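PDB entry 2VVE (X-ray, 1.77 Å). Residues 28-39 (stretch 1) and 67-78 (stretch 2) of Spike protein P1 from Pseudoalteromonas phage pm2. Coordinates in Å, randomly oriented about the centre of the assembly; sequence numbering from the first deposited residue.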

# COMPACT_ATOMS: atom_id res chain seq x y z
N PRO A 28 -21.57 20.18 13.56
CA PRO A 28 -22.22 21.45 13.83
C PRO A 28 -21.25 22.43 14.50
O PRO A 28 -20.19 22.02 14.98
CB PRO A 28 -23.36 21.06 14.78
CG PRO A 28 -22.79 19.91 15.57
CD PRO A 28 -21.80 19.20 14.64
N GLU A 29 -21.59 23.72 14.53
CA GLU A 29 -20.84 24.64 15.38
C GLU A 29 -21.04 24.20 16.83
O GLU A 29 -22.17 24.01 17.29
CB GLU A 29 -21.29 26.09 15.20
CG GLU A 29 -20.42 27.08 16.01
CD GLU A 29 -20.69 28.54 15.69
OE1 GLU A 29 -20.84 28.88 14.49
OE2 GLU A 29 -20.73 29.35 16.64
N ASP A 30 -19.93 24.02 17.54
CA ASP A 30 -19.96 23.49 18.89
C ASP A 30 -18.73 24.03 19.62
O ASP A 30 -17.62 23.55 19.41
CB ASP A 30 -19.98 21.96 18.82
CG ASP A 30 -19.93 21.29 20.18
OD1 ASP A 30 -19.77 21.99 21.21
OD2 ASP A 30 -20.04 20.06 20.22
N ALA A 31 -18.96 25.04 20.47
CA ALA A 31 -17.88 25.72 21.20
C ALA A 31 -17.02 24.77 22.03
O ALA A 31 -15.87 25.08 22.33
CB ALA A 31 -18.45 26.83 22.08
N SER A 32 -17.56 23.61 22.40
CA SER A 32 -16.81 22.68 23.25
C SER A 32 -15.79 21.86 22.45
O SER A 32 -14.79 21.39 23.02
CB SER A 32 -17.75 21.78 24.08
OG SER A 32 -18.58 20.96 23.27
N ARG A 33 -16.01 21.73 21.14
CA ARG A 33 -15.19 20.83 20.32
C ARG A 33 -13.81 21.41 19.98
O ARG A 33 -13.71 22.52 19.46
CB ARG A 33 -15.94 20.41 19.05
CG ARG A 33 -15.23 19.29 18.30
CD ARG A 33 -16.00 18.94 17.02
NE ARG A 33 -15.79 19.95 15.98
CZ ARG A 33 -16.74 20.75 15.49
NH1 ARG A 33 -18.00 20.66 15.90
NH2 ARG A 33 -16.42 21.63 14.56
N ASN A 34 -12.77 20.64 20.26
CA ASN A 34 -11.40 21.02 19.92
C ASN A 34 -10.78 20.25 18.77
O ASN A 34 -9.87 20.74 18.09
CB ASN A 34 -10.51 20.85 21.15
CG ASN A 34 -10.83 21.84 22.22
OD1 ASN A 34 -11.16 23.00 21.93
ND2 ASN A 34 -10.74 21.40 23.48
N ARG A 35 -11.24 19.02 18.58
CA ARG A 35 -10.62 18.14 17.59
C ARG A 35 -11.57 17.03 17.19
O ARG A 35 -12.34 16.52 18.02
CB ARG A 35 -9.30 17.58 18.16
CG ARG A 35 -8.60 16.57 17.25
CD ARG A 35 -7.26 16.12 17.84
NE ARG A 35 -6.56 15.25 16.91
CZ ARG A 35 -6.57 13.91 16.94
NH1 ARG A 35 -5.89 13.26 16.01
NH2 ARG A 35 -7.23 13.24 17.88
N ALA A 36 -11.53 16.67 15.91
CA ALA A 36 -12.22 15.49 15.40
C ALA A 36 -11.25 14.70 14.50
O ALA A 36 -10.64 15.28 13.61
CB ALA A 36 -13.48 15.88 14.65
N SER A 37 -11.09 13.41 14.76
CA SER A 37 -10.38 12.52 13.83
C SER A 37 -11.42 11.68 13.10
O SER A 37 -12.21 10.98 13.73
CB SER A 37 -9.35 11.64 14.56
OG SER A 37 -8.34 11.14 13.68
N ILE A 38 -11.39 11.74 11.77
CA ILE A 38 -12.47 11.24 10.93
C ILE A 38 -11.92 10.27 9.87
O ILE A 38 -10.86 10.51 9.28
CB ILE A 38 -13.19 12.41 10.23
CG1 ILE A 38 -13.69 13.44 11.26
CG2 ILE A 38 -14.32 11.92 9.29
CD1 ILE A 38 -13.84 14.83 10.72
N LYS A 39 -12.66 9.19 9.61
CA LYS A 39 -12.35 8.32 8.49
C LYS A 39 -13.64 7.96 7.78
O LYS A 39 -14.58 7.47 8.40
CB LYS A 39 -11.63 7.03 8.92
CG LYS A 39 -11.18 6.15 7.71
CD LYS A 39 -10.68 4.75 8.12
CE LYS A 39 -9.39 4.85 8.93
NZ LYS A 39 -8.85 3.51 9.33
N GLY A 67 -11.04 5.69 3.25
CA GLY A 67 -10.11 5.05 4.18
C GLY A 67 -9.03 5.95 4.75
O GLY A 67 -8.20 5.50 5.55
N GLN A 68 -9.01 7.22 4.34
CA GLN A 68 -7.98 8.15 4.78
C GLN A 68 -8.43 8.77 6.10
O GLN A 68 -9.52 9.34 6.19
CB GLN A 68 -7.78 9.28 3.77
CG GLN A 68 -6.79 10.35 4.29
CD GLN A 68 -6.59 11.49 3.33
OE1 GLN A 68 -7.13 11.49 2.21
NE2 GLN A 68 -5.82 12.49 3.75
N GLU A 69 -7.58 8.65 7.11
CA GLU A 69 -7.85 9.32 8.37
C GLU A 69 -7.39 10.77 8.25
O GLU A 69 -6.27 11.04 7.82
CB GLU A 69 -7.11 8.63 9.53
CG GLU A 69 -7.49 9.18 10.91
CD GLU A 69 -8.70 8.48 11.50
OE1 GLU A 69 -8.91 7.29 11.19
OE2 GLU A 69 -9.43 9.12 12.32
N PHE A 70 -8.28 11.70 8.61
CA PHE A 70 -7.91 13.10 8.61
C PHE A 70 -8.49 13.81 9.84
O PHE A 70 -9.31 13.24 10.56
CB PHE A 70 -8.37 13.76 7.29
CG PHE A 70 -9.87 13.79 7.07
CD1 PHE A 70 -10.61 14.94 7.35
CD2 PHE A 70 -10.55 12.69 6.54
CE1 PHE A 70 -12.00 14.98 7.16
CE2 PHE A 70 -11.95 12.73 6.32
CZ PHE A 70 -12.67 13.87 6.63
N GLN A 71 -8.04 15.03 10.09
CA GLN A 71 -8.52 15.73 11.28
C GLN A 71 -9.09 17.10 10.92
O GLN A 71 -8.65 17.74 9.95
CB GLN A 71 -7.42 15.87 12.33
CG GLN A 71 -6.96 14.57 12.98
CD GLN A 71 -6.00 13.79 12.10
OE1 GLN A 71 -5.04 14.35 11.54
NE2 GLN A 71 -6.26 12.50 11.94
N ILE A 72 -10.07 17.52 11.71
CA ILE A 72 -10.60 18.88 11.68
C ILE A 72 -10.46 19.44 13.10
O ILE A 72 -10.92 18.80 14.06
CB ILE A 72 -12.10 18.88 11.29
CG1 ILE A 72 -12.35 18.16 9.95
CG2 ILE A 72 -12.67 20.32 11.32
CD1 ILE A 72 -11.65 18.76 8.74
N ASN A 73 -9.83 20.62 13.24
CA ASN A 73 -9.57 21.18 14.57
C ASN A 73 -10.35 22.47 14.86
O ASN A 73 -9.99 23.23 15.76
CB ASN A 73 -8.08 21.45 14.78
CG ASN A 73 -7.24 20.18 14.88
OD1 ASN A 73 -7.74 19.07 14.77
ND2 ASN A 73 -5.94 20.36 15.06
N THR A 74 -11.42 22.70 14.11
CA THR A 74 -12.24 23.89 14.29
C THR A 74 -13.35 23.61 15.30
O THR A 74 -13.57 22.45 15.69
CB THR A 74 -12.91 24.29 12.96
OG1 THR A 74 -13.75 23.21 12.49
CG2 THR A 74 -11.87 24.59 11.94
N PHE A 75 -14.04 24.66 15.73
CA PHE A 75 -15.27 24.48 16.50
C PHE A 75 -16.50 24.86 15.68
O PHE A 75 -17.62 24.76 16.17
CB PHE A 75 -15.25 25.23 17.84
CG PHE A 75 -15.27 26.73 17.72
CD1 PHE A 75 -16.47 27.44 17.72
CD2 PHE A 75 -14.08 27.45 17.66
CE1 PHE A 75 -16.48 28.83 17.62
CE2 PHE A 75 -14.08 28.84 17.55
CZ PHE A 75 -15.29 29.53 17.55
N GLY A 76 -16.27 25.31 14.45
CA GLY A 76 -17.35 25.76 13.59
C GLY A 76 -18.03 24.63 12.83
O GLY A 76 -17.68 23.46 13.01
N SER A 77 -19.00 25.01 11.98
CA SER A 77 -19.71 24.09 11.10
C SER A 77 -18.74 23.56 10.04
O SER A 77 -17.84 24.28 9.58
CB SER A 77 -20.87 24.83 10.41
OG SER A 77 -21.54 23.97 9.50
N VAL A 78 -18.92 22.29 9.66
CA VAL A 78 -18.14 21.67 8.60
C VAL A 78 -19.12 20.86 7.75
O VAL A 78 -19.93 20.10 8.29
CB VAL A 78 -17.03 20.75 9.16
CG1 VAL A 78 -16.23 20.11 8.00
CG2 VAL A 78 -16.06 21.55 10.06
O HOH W 1 -19.72 27.84 12.12
O HOH W 2 -12.96 19.79 15.59

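Strand 33-39 of the first stretch runs antiparallel to the strand of the second stretch that ends at Ile72. Two residue pairs carry the backbone ladder. Ala36 N donates to Ile72 O (2.9 Å), and Ile72 N returns to Ala36 O (3.0 Å). Ile38 N donates to Phe70 O (2.8 Å), and Phe70 N to Ile38 O (2.9 Å). Ser37 and Gln71 form the non-hydrogen-bonded pair between them. Before the strand, Asp30 to Arg33 make a type I turn, closed by Arg33 N to Asp30 O (3.0 Å). Asp30 OD1 accepts from Ser32 N (3.0 Å) and Ser32 OG (2.6 Å). The turn is tied across by Asp30 N to Phe75 O (2.8 Å), which is nearly straight.

Ala36, Ile38, Phe70 and Ile72 share one buried, apolar face of the sheet. Ile38 CB lies over the face of the Phe70 ring, 4.1 Å from its centroid. Ile38 CD1 also packs on Ile72 CG1 (3.7 Å). The branched isoleucine thus touches both neighbours.

The other face is polar. Ser37 OG donates to Glu69 OE2 (2.7 Å) and accepts from Gln71 NE2 (3.0 Å). A small hydroxyl that can do both suits this position. Lys39 NZ and Glu69 OE1 are 4.2 Å apart, too far for a salt bridge.

Arg33 is buried, and its side chain runs straight through chi1 and chi2 (both t), then bends at chi3 (p), which brings the guanidinium to backbone carbonyls. Arg33 NH2 donates to Gly76 O (2.7 Å) and weakly to Thr74 O (3.2 Å). Arg33 NH1 donates to Pro28 O (2.7 Å), and Phe75 CA covers one face of the group. Water 2 joins Arg33 NE (2.9 Å) to Ile72 O and Thr74 O (both 2.7 Å).

The Phe75 ring packs near Ala31 CA (4.1 Å from Phe75 CD1). Water 1 bridges Glu29 OE1 (2.8 Å) and Ser77 N (2.9 Å).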